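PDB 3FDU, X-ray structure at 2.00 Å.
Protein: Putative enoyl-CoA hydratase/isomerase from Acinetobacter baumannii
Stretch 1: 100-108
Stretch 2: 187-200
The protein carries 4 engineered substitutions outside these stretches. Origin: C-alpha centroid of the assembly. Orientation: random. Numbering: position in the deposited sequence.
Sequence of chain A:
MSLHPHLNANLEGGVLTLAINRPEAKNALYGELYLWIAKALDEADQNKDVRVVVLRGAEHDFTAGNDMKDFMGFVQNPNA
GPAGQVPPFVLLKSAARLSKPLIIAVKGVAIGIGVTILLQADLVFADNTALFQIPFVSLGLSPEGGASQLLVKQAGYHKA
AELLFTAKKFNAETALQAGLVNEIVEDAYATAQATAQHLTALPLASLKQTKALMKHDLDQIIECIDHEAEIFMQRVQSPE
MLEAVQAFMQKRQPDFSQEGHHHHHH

Stretch 1 (100-108) KPLIIAVKG
Stretch 2 (187-200) DAYATAQATAQHLT

Residues 102-106 form an extended β-strand (phi -112 to -122°, psi 117 to 140°), and residues 188-200 form a regular α-helix (phi -57 to -74°, psi -21 to -47°) that packs alongside it, almost antiparallel, with 168° between the N-to-C directions and a closest axial approach of 7.9 Å. The register runs from Ala 105 opposite Ala 188, with CA atoms 5.7 Å apart, to Pro 101 opposite Leu 199, where the CA atoms are 8.1 Å apart; the two stretches thus lie nearer each other at the helix N-terminus. Together the stretches bury 498 Å², and no direct hydrogen bond crosses between them.

Apolar packing supplies much of the contact, and Ile 103, Ala 105, Ala 188, Ala 192 and Leu 199 are all buried. Within the strand, Ile 103 and Ala 105 point toward the helix, as do the flanking Pro 101 and Lys 107, while Leu 102, Ile 104 and Val 106 point away. Ala 105 sits where the chains are close, and its methyl suits the narrow gap: CB lies 3.9 Å from Ala 192 CB, 4.4 Å from Ala 188 CB and 3.6 Å from Tyr 189 CD1, the last at the ring edge. Ile 103 (chi1 m, chi2 t) fills the wider space farther along. Its CG2 is 4.1 Å from Ala 192 CB, and its CD1 reaches 3.7 Å from Ala 196 N, 4.1 Å from Ala 196 CB and 4.3 Å from Leu 199 CD1. Leu 199 (m, t) closes this end, its CD1 3.8 Å from CB of Pro 101, whose ring is C-gamma exo.

At the other end, Lys 107 (m, t, t, t) extends fully over one face of the Tyr 189 ring. Tyr 189 (chi1 -57°, chi2 -13°) leaves the helix sideways, but its ring comes nearer the strand. Lys 107 CD is 3.6 Å from Tyr 189 CZ. A CH-pi contact places Lys 107 CE 3.6 Å from the Tyr 189 ring centroid, 7° off the normal, and Lys 107 NZ makes a cation-pi interaction 4.0 Å from that centroid, 23° off the normal. The long aliphatic chain and terminal charge thus both use the aromatic face.

Two waters bridge the polar groups. One donates to Ala 105 O (2.8 Å from the water O) and Tyr 189 OH (2.9 Å from the same O). The other accepts from Lys 107 NZ (2.9 Å from its O) and donates to Asp 187 OD1 (3.1 Å from its O). Asp 187 (chi1 t) also N-caps the helix, its OD1 accepting from Ala 190 N at 2.8 Å.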

ATOM      1  N   LYS A 100       1.652 -11.708  20.344  1.00 19.23           N
ATOM      2  CA  LYS A 100       0.283 -12.179  20.332  1.00 19.70           C
ATOM      3  C   LYS A 100      -0.598 -11.174  19.572  1.00 18.91           C
ATOM      4  O   LYS A 100      -0.165 -10.044  19.364  1.00 19.58           O
ATOM      5  CB  LYS A 100      -0.233 -12.321  21.780  1.00 19.03           C
ATOM      6  CG  LYS A 100       0.582 -13.431  22.560  1.00 21.35           C
ATOM      7  CD  LYS A 100       0.336 -13.426  24.112  1.00 17.23           C
ATOM      8  CE  LYS A 100       1.168 -14.598  24.765  1.00 21.62           C
ATOM      9  NZ  LYS A 100       0.847 -14.555  26.241  1.00 23.50           N
ATOM     10  N   PRO A 101      -1.807 -11.595  19.168  1.00 17.97           N
ATOM     11  CA  PRO A 101      -2.607 -10.646  18.375  1.00 17.79           C
ATOM     12  C   PRO A 101      -2.971  -9.423  19.259  1.00 18.17           C
ATOM     13  O   PRO A 101      -3.302  -9.591  20.456  1.00 17.74           O
ATOM     14  CB  PRO A 101      -3.851 -11.447  17.998  1.00 18.47           C
ATOM     15  CG  PRO A 101      -3.359 -12.990  18.060  1.00 17.70           C
ATOM     16  CD  PRO A 101      -2.457 -12.918  19.300  1.00 17.38           C
ATOM     17  N   LEU A 102      -2.876  -8.224  18.672  1.00 17.58           N
ATOM     18  CA  LEU A 102      -3.204  -6.932  19.338  1.00 16.36           C
ATOM     19  C   LEU A 102      -4.382  -6.298  18.590  1.00 17.81           C
ATOM     20  O   LEU A 102      -4.272  -5.999  17.384  1.00 16.17           O
ATOM     21  CB  LEU A 102      -2.004  -5.978  19.309  1.00 16.51           C
ATOM     22  CG  LEU A 102      -2.222  -4.583  19.957  1.00 19.47           C
ATOM     23  CD1 LEU A 102      -2.657  -4.698  21.447  1.00 17.65           C
ATOM     24  CD2 LEU A 102      -0.938  -3.752  19.868  1.00 18.08           C
ATOM     25  N   ILE A 103      -5.521  -6.135  19.276  1.00 16.56           N
ATOM     26  CA  ILE A 103      -6.666  -5.502  18.676  1.00 17.69           C
ATOM     27  C   ILE A 103      -6.871  -4.168  19.369  1.00 17.77           C
ATOM     28  O   ILE A 103      -6.724  -4.093  20.578  1.00 18.76           O
ATOM     29  CB  ILE A 103      -7.956  -6.359  18.820  1.00 18.16           C
ATOM     30  CG1 ILE A 103      -7.752  -7.782  18.234  1.00 15.37           C
ATOM     31  CG2 ILE A 103      -9.193  -5.643  18.236  1.00 17.32           C
ATOM     32  CD1 ILE A 103      -8.917  -8.728  18.560  1.00 17.22           C
ATOM     33  N   ILE A 104      -7.194  -3.123  18.590  1.00 17.79           N
ATOM     34  CA  ILE A 104      -7.516  -1.808  19.130  1.00 16.94           C
ATOM     35  C   ILE A 104      -8.948  -1.433  18.754  1.00 17.28           C
ATOM     36  O   ILE A 104      -9.422  -1.668  17.612  1.00 17.79           O
ATOM     37  CB  ILE A 104      -6.496  -0.735  18.685  1.00 18.09           C
ATOM     38  CG1 ILE A 104      -5.120  -1.079  19.344  1.00 19.37           C
ATOM     39  CG2 ILE A 104      -6.994   0.698  19.112  1.00 16.13           C
ATOM     40  CD1 ILE A 104      -3.985  -0.070  19.149  1.00 19.59           C
ATOM     41  N   ALA A 105      -9.654  -0.831  19.691  1.00 16.07           N
ATOM     42  CA  ALA A 105     -11.011  -0.393  19.394  1.00 17.27           C
ATOM     43  C   ALA A 105     -11.103   1.114  19.637  1.00 17.72           C
ATOM     44  O   ALA A 105     -10.775   1.556  20.715  1.00 18.55           O
ATOM     45  CB  ALA A 105     -12.056  -1.151  20.316  1.00 17.56           C
ATOM     46  N   VAL A 106     -11.584   1.879  18.658  1.00 17.52           N
ATOM     47  CA  VAL A 106     -11.536   3.344  18.754  1.00 18.31           C
ATOM     48  C   VAL A 106     -12.952   3.946  18.804  1.00 17.59           C
ATOM     49  O   VAL A 106     -13.788   3.608  17.971  1.00 16.90           O
ATOM     50  CB  VAL A 106     -10.783   3.938  17.513  1.00 17.61           C
ATOM     51  CG1 VAL A 106     -10.750   5.472  17.548  1.00 19.56           C
ATOM     52  CG2 VAL A 106      -9.355   3.401  17.496  1.00 18.32           C
ATOM     53  N   LYS A 107     -13.194   4.812  19.780  1.00 18.01           N
ATOM     54  CA  LYS A 107     -14.366   5.706  19.836  1.00 18.30           C
ATOM     55  C   LYS A 107     -13.803   7.106  20.076  1.00 19.11           C
ATOM     56  O   LYS A 107     -12.729   7.257  20.686  1.00 17.50           O
ATOM     57  CB  LYS A 107     -15.272   5.373  21.036  1.00 19.42           C
ATOM     58  CG  LYS A 107     -16.102   4.111  20.917  1.00 23.28           C
ATOM     59  CD  LYS A 107     -17.001   3.914  22.143  1.00 22.41           C
ATOM     60  CE  LYS A 107     -17.614   2.568  22.032  1.00 25.11           C
ATOM     61  NZ  LYS A 107     -18.651   2.243  23.090  1.00 24.32           N
ATOM     62  N   GLY A 108     -14.504   8.114  19.578  1.00 17.87           N
ATOM     63  CA  GLY A 108     -14.137   9.489  19.830  1.00 18.73           C
ATOM     64  C   GLY A 108     -12.723   9.873  19.349  1.00 18.94           C
ATOM     65  O   GLY A 108     -12.262   9.422  18.302  1.00 19.09           O
ATOM     66  N   ASP A 187     -20.934  -1.326  17.568  1.00 21.93           N
ATOM     67  CA  ASP A 187     -20.387  -1.377  18.927  1.00 22.83           C
ATOM     68  C   ASP A 187     -18.922  -1.819  18.881  1.00 23.18           C
ATOM     69  O   ASP A 187     -18.619  -3.020  18.855  1.00 22.84           O
ATOM     70  CB  ASP A 187     -21.169  -2.383  19.766  1.00 23.90           C
ATOM     71  CG  ASP A 187     -20.734  -2.423  21.214  1.00 25.06           C
ATOM     72  OD1 ASP A 187     -19.580  -2.100  21.553  1.00 30.07           O
ATOM     73  OD2 ASP A 187     -21.584  -2.764  22.054  1.00 27.70           O
ATOM     74  N   ALA A 188     -18.028  -0.839  18.862  1.00 22.31           N
ATOM     75  CA  ALA A 188     -16.618  -1.084  18.668  1.00 21.37           C
ATOM     76  C   ALA A 188     -16.071  -2.000  19.723  1.00 21.21           C
ATOM     77  O   ALA A 188     -15.287  -2.918  19.395  1.00 21.00           O
ATOM     78  CB  ALA A 188     -15.831   0.270  18.591  1.00 21.18           C
ATOM     79  N   TYR A 189     -16.490  -1.804  20.982  1.00 20.33           N
ATOM     80  CA  TYR A 189     -15.965  -2.604  22.069  1.00 21.13           C
ATOM     81  C   TYR A 189     -16.506  -4.043  22.090  1.00 21.05           C
ATOM     82  O   TYR A 189     -15.755  -4.950  22.375  1.00 21.99           O
ATOM     83  CB  TYR A 189     -16.181  -1.952  23.442  1.00 20.53           C
ATOM     84  CG  TYR A 189     -15.577  -0.543  23.550  1.00 21.62           C
ATOM     85  CD1 TYR A 189     -14.673  -0.070  22.578  1.00 19.23           C
ATOM     86  CD2 TYR A 189     -15.861   0.272  24.650  1.00 21.33           C
ATOM     87  CE1 TYR A 189     -14.056   1.211  22.674  1.00 20.27           C
ATOM     88  CE2 TYR A 189     -15.275   1.575  24.770  1.00 24.79           C
ATOM     89  CZ  TYR A 189     -14.386   2.044  23.765  1.00 25.34           C
ATOM     90  OH  TYR A 189     -13.808   3.303  23.887  1.00 22.56           O
ATOM     91  N   ALA A 190     -17.797  -4.247  21.830  1.00 22.09           N
ATOM     92  CA  ALA A 190     -18.322  -5.627  21.710  1.00 21.79           C
ATOM     93  C   ALA A 190     -17.666  -6.333  20.530  1.00 21.85           C
ATOM     94  O   ALA A 190     -17.318  -7.500  20.631  1.00 22.85           O
ATOM     95  CB  ALA A 190     -19.902  -5.641  21.536  1.00 21.78           C
ATOM     96  N   THR A 191     -17.490  -5.642  19.403  1.00 21.09           N
ATOM     97  CA  THR A 191     -16.873  -6.300  18.252  1.00 20.51           C
ATOM     98  C   THR A 191     -15.436  -6.723  18.576  1.00 20.22           C
ATOM     99  O   THR A 191     -14.974  -7.831  18.205  1.00 20.36           O
ATOM    100  CB  THR A 191     -16.842  -5.395  16.996  1.00 21.05           C
ATOM    101  OG1 THR A 191     -18.173  -5.138  16.532  1.00 20.75           O
ATOM    102  CG2 THR A 191     -16.066  -6.086  15.864  1.00 20.23           C
ATOM    103  N   ALA A 192     -14.699  -5.840  19.244  1.00 19.13           N
ATOM    104  CA  ALA A 192     -13.308  -6.143  19.554  1.00 18.14           C
ATOM    105  C   ALA A 192     -13.246  -7.388  20.479  1.00 20.24           C
ATOM    106  O   ALA A 192     -12.356  -8.236  20.356  1.00 19.81           O
ATOM    107  CB  ALA A 192     -12.667  -4.996  20.226  1.00 18.16           C
ATOM    108  N   GLN A 193     -14.177  -7.456  21.418  1.00 20.02           N
ATOM    109  CA  GLN A 193     -14.237  -8.566  22.359  1.00 20.43           C
ATOM    110  C   GLN A 193     -14.644  -9.865  21.646  1.00 19.62           C
ATOM    111  O   GLN A 193     -14.039 -10.880  21.924  1.00 20.19           O
ATOM    112  CB  GLN A 193     -15.204  -8.225  23.539  1.00 19.68           C
ATOM    113  CG  GLN A 193     -15.609  -9.445  24.386  1.00 23.10           C
ATOM    114  CD  GLN A 193     -14.434 -10.048  25.190  1.00 25.54           C
ATOM    115  OE1 GLN A 193     -13.446  -9.373  25.504  1.00 26.62           O
ATOM    116  NE2 GLN A 193     -14.564 -11.318  25.546  1.00 27.32           N
ATOM    117  N   ALA A 194     -15.621  -9.832  20.725  1.00 21.63           N
ATOM    118  CA  ALA A 194     -16.025 -11.080  20.009  1.00 21.79           C
ATOM    119  C   ALA A 194     -14.921 -11.607  19.104  1.00 21.69           C
ATOM    120  O   ALA A 194     -14.738 -12.832  18.932  1.00 20.21           O
ATOM    121  CB  ALA A 194     -17.322 -10.881  19.187  1.00 21.74           C
ATOM    122  N   THR A 195     -14.206 -10.675  18.470  1.00 20.33           N
ATOM    123  CA  THR A 195     -13.058 -11.032  17.665  1.00 19.75           C
ATOM    124  C   THR A 195     -11.961 -11.633  18.539  1.00 19.42           C
ATOM    125  O   THR A 195     -11.371 -12.638  18.165  1.00 19.44           O
ATOM    126  CB  THR A 195     -12.574  -9.802  16.834  1.00 20.46           C
ATOM    127  OG1 THR A 195     -13.676  -9.312  16.089  1.00 22.20           O
ATOM    128  CG2 THR A 195     -11.535 -10.165  15.792  1.00 20.16           C
ATOM    129  N   ALA A 196     -11.644 -11.011  19.672  1.00 18.97           N
ATOM    130  CA  ALA A 196     -10.627 -11.556  20.577  1.00 21.06           C
ATOM    131  C   ALA A 196     -10.998 -13.012  21.037  1.00 22.25           C
ATOM    132  O   ALA A 196     -10.121 -13.854  21.127  1.00 21.08           O
ATOM    133  CB  ALA A 196     -10.459 -10.679  21.789  1.00 19.93           C
ATOM    134  N   GLN A 197     -12.275 -13.255  21.330  1.00 23.65           N
ATOM    135  CA  GLN A 197     -12.726 -14.586  21.760  1.00 25.12           C
ATOM    136  C   GLN A 197     -12.577 -15.578  20.612  1.00 25.39           C
ATOM    137  O   GLN A 197     -12.157 -16.725  20.830  1.00 25.96           O
ATOM    138  CB  GLN A 197     -14.199 -14.550  22.178  1.00 27.12           C
ATOM    139  CG  GLN A 197     -14.458 -14.077  23.605  1.00 33.27           C
ATOM    140  CD  GLN A 197     -15.939 -13.676  23.854  1.00 42.07           C
ATOM    141  OE1 GLN A 197     -16.274 -13.083  24.889  1.00 45.44           O
ATOM    142  NE2 GLN A 197     -16.818 -14.000  22.908  1.00 45.49           N
ATOM    143  N   HIS A 198     -12.948 -15.170  19.398  1.00 24.08           N
ATOM    144  CA  HIS A 198     -12.736 -16.032  18.236  1.00 25.19           C
ATOM    145  C   HIS A 198     -11.257 -16.397  18.092  1.00 24.27           C
ATOM    146  O   HIS A 198     -10.918 -17.556  17.886  1.00 25.14           O
ATOM    147  CB  HIS A 198     -13.275 -15.381  16.952  1.00 25.51           C
ATOM    148  CG  HIS A 198     -12.947 -16.143  15.687  1.00 30.56           C
ATOM    149  ND1 HIS A 198     -13.290 -17.465  15.496  1.00 33.53           N
ATOM    150  CD2 HIS A 198     -12.381 -15.736  14.521  1.00 32.15           C
ATOM    151  CE1 HIS A 198     -12.917 -17.852  14.288  1.00 32.70           C
ATOM    152  NE2 HIS A 198     -12.368 -16.815  13.675  1.00 33.07           N
ATOM    153  N   LEU A 199     -10.364 -15.420  18.209  1.00 23.28           N
ATOM    154  CA  LEU A 199      -8.945 -15.720  18.122  1.00 22.79           C
ATOM    155  C   LEU A 199      -8.468 -16.648  19.260  1.00 23.84           C
ATOM    156  O   LEU A 199      -7.599 -17.493  19.012  1.00 25.15           O
ATOM    157  CB  LEU A 199      -8.083 -14.440  18.067  1.00 21.05           C
ATOM    158  CG  LEU A 199      -8.330 -13.568  16.824  1.00 20.38           C
ATOM    159  CD1 LEU A 199      -7.328 -12.347  16.760  1.00 17.35           C
ATOM    160  CD2 LEU A 199      -8.212 -14.428  15.587  1.00 21.29           C
ATOM    161  N   THR A 200      -8.982 -16.497  20.486  1.00 24.48           N
ATOM    162  CA  THR A 200      -8.495 -17.385  21.552  1.00 26.23           C
ATOM    163  C   THR A 200      -8.978 -18.826  21.307  1.00 26.64           C
ATOM    164  O   THR A 200      -8.414 -19.769  21.842  1.00 29.51           O
ATOM    165  CB  THR A 200      -8.933 -16.970  22.964  1.00 27.53           C
ATOM    166  OG1 THR A 200     -10.342 -17.217  23.094  1.00 31.69           O
ATOM    167  CG2 THR A 200      -8.672 -15.519  23.193  1.00 27.10           C
TER
HETATM  168  O   HOH W   1     -11.372   3.692  22.436  1.00 20.68           O
HETATM  169  O   HOH W   2     -19.444  -0.334  24.144  1.00 44.64           O